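Long-range contact in DegV family protein (Streptococcus agalactiae, PDB 3LUP), which binds a fatty acid, here elaidic acid, and may take part in lipid transport or fatty acid metabolism: residues Y230-I235 with D257-V262. Sequence-based numbering, arbitrary orientation.
Sequences YDIAII and DDLEIV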
# COMPACT_ATOMS: atom_id res chain seq x y z
N TYR A 230 15.34 5.67 -6.62
CA TYR A 230 14.02 5.36 -6.09
C TYR A 230 12.96 6.40 -6.39
O TYR A 230 13.20 7.59 -6.26
CB TYR A 230 14.09 5.22 -4.57
CG TYR A 230 14.87 4.02 -4.10
CD1 TYR A 230 14.22 2.82 -3.79
CD2 TYR A 230 16.26 4.08 -3.96
CE1 TYR A 230 14.93 1.72 -3.35
CE2 TYR A 230 16.99 2.97 -3.53
CZ TYR A 230 16.31 1.80 -3.22
OH TYR A 230 17.02 0.70 -2.79
N ASP A 231 11.77 5.95 -6.77
CA ASP A 231 10.59 6.81 -6.70
C ASP A 231 10.21 6.97 -5.22
O ASP A 231 10.06 5.96 -4.49
CB ASP A 231 9.43 6.22 -7.52
CG ASP A 231 9.67 6.34 -9.05
OD1 ASP A 231 9.98 7.46 -9.53
OD2 ASP A 231 9.54 5.31 -9.78
N ILE A 232 10.08 8.22 -4.76
CA ILE A 232 9.73 8.49 -3.35
C ILE A 232 8.36 9.17 -3.19
O ILE A 232 8.05 10.14 -3.90
CB ILE A 232 10.81 9.34 -2.60
CG1 ILE A 232 12.21 8.85 -2.93
CG2 ILE A 232 10.59 9.28 -1.08
CD1 ILE A 232 13.29 9.82 -2.53
N ALA A 233 7.55 8.66 -2.26
CA ALA A 233 6.20 9.16 -2.06
C ALA A 233 6.01 9.55 -0.61
O ALA A 233 6.29 8.75 0.29
CB ALA A 233 5.19 8.07 -2.46
N ILE A 234 5.58 10.78 -0.36
CA ILE A 234 5.10 11.16 0.96
C ILE A 234 3.58 11.01 0.94
O ILE A 234 2.90 11.54 0.05
CB ILE A 234 5.46 12.59 1.32
CG1 ILE A 234 6.96 12.81 1.20
CG2 ILE A 234 4.97 12.91 2.74
CD1 ILE A 234 7.34 14.28 1.10
N ILE A 235 3.05 10.29 1.91
CA ILE A 235 1.64 9.93 1.89
C ILE A 235 1.05 10.31 3.24
O ILE A 235 1.67 10.10 4.27
CB ILE A 235 1.45 8.42 1.63
CG1 ILE A 235 2.43 7.94 0.55
CG2 ILE A 235 0.01 8.13 1.23
CD1 ILE A 235 3.12 6.64 0.89
N ASP A 257 13.65 15.54 -6.38
CA ASP A 257 13.39 15.23 -7.79
C ASP A 257 12.39 14.12 -8.06
O ASP A 257 11.55 14.26 -8.94
CB ASP A 257 14.70 15.02 -8.55
CG ASP A 257 15.43 16.32 -8.78
OD1 ASP A 257 14.80 17.27 -9.30
OD2 ASP A 257 16.64 16.40 -8.43
N ASP A 258 12.50 13.02 -7.33
CA ASP A 258 11.52 11.94 -7.42
C ASP A 258 10.66 11.91 -6.15
O ASP A 258 10.54 10.89 -5.47
CB ASP A 258 12.22 10.59 -7.64
CG ASP A 258 13.14 10.60 -8.85
OD1 ASP A 258 12.63 10.65 -10.00
OD2 ASP A 258 14.37 10.54 -8.66
N LEU A 259 10.06 13.06 -5.84
CA LEU A 259 9.32 13.25 -4.61
C LEU A 259 7.92 13.78 -4.91
O LEU A 259 7.76 14.83 -5.54
CB LEU A 259 10.09 14.20 -3.70
CG LEU A 259 9.83 14.28 -2.21
CD1 LEU A 259 9.98 12.93 -1.55
CD2 LEU A 259 10.81 15.26 -1.63
N GLU A 260 6.91 13.03 -4.48
CA GLU A 260 5.52 13.34 -4.76
C GLU A 260 4.73 13.25 -3.47
O GLU A 260 5.02 12.39 -2.63
CB GLU A 260 4.97 12.34 -5.79
CG GLU A 260 3.68 12.80 -6.49
CD GLU A 260 3.06 11.74 -7.43
OE1 GLU A 260 3.38 10.52 -7.31
OE2 GLU A 260 2.22 12.14 -8.29
N ILE A 261 3.75 14.14 -3.30
CA ILE A 261 2.83 14.05 -2.16
C ILE A 261 1.47 13.50 -2.60
O ILE A 261 0.84 14.00 -3.55
CB ILE A 261 2.66 15.40 -1.39
CG1 ILE A 261 4.01 15.92 -0.87
CG2 ILE A 261 1.68 15.23 -0.23
CD1 ILE A 261 4.04 17.39 -0.43
N VAL A 262 1.03 12.44 -1.92
CA VAL A 262 -0.21 11.76 -2.26
C VAL A 262 -0.95 11.41 -0.98
O VAL A 262 -0.34 11.31 0.09
CB VAL A 262 0.02 10.47 -3.08
CG1 VAL A 262 0.65 10.79 -4.42
CG2 VAL A 262 0.87 9.44 -2.31
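Ile232 and Ile234 run beside Leu259 and Ile261 as neighbouring parallel strands, the two strands of a beta-alpha-beta unit whose connecting helix is 240-252. The pair is a worked example of how parallel strands at the border of a mixed sheet can keep one face apolar throughout while the other passes from acidic residues at one end to buried apolar ones at the other: strand 259-263 is outermost within the chain, while 230-236 is flanked on its other side by strand 277-283. Four backbone hydrogen bonds join them. Ile232 N donates to Asp258 O and its O accepts from Glu260 N; Ile234 repeats the pattern two residues on, its N bonding to Glu260 O (2.8 Å) and its O receiving Val262 N.

The tight part is the face beneath helix 240-252. In Leu259, chi1 of -161° sets CG anti to the backbone N and chi2 of 56° places CD1 3.7 Å from Ile232 CG2 and 4.0 Å from Ile234 CD1. Tyr247 of the helix touches both Leu259 and Ile234. Ile261 joins more loosely, with CG1 4.2 Å from Ile234 CD1.

In contrast to the Leu259 cluster, the solvent side is confined to Glu260 and the acidic end. Glu260 is exposed next to the small Ala233, which helix 124-138 covers. Where the pair begins, Asp231 OD1 lies 4.2 Å from OD1 of Asp258, a residue just ahead of its strand, their carboxylate planes turned 80° apart. The repulsion expected between them is probably eased by separate salt bridges, Asp231 to Arg132 and Asp258 to Lys284. Farther along, the face of Ala233 becomes apolar: Ile235, whose side chain touches the bound elaidic acid, lies side by side with Val262, its CG1 3.6 Å from Val262 CG2.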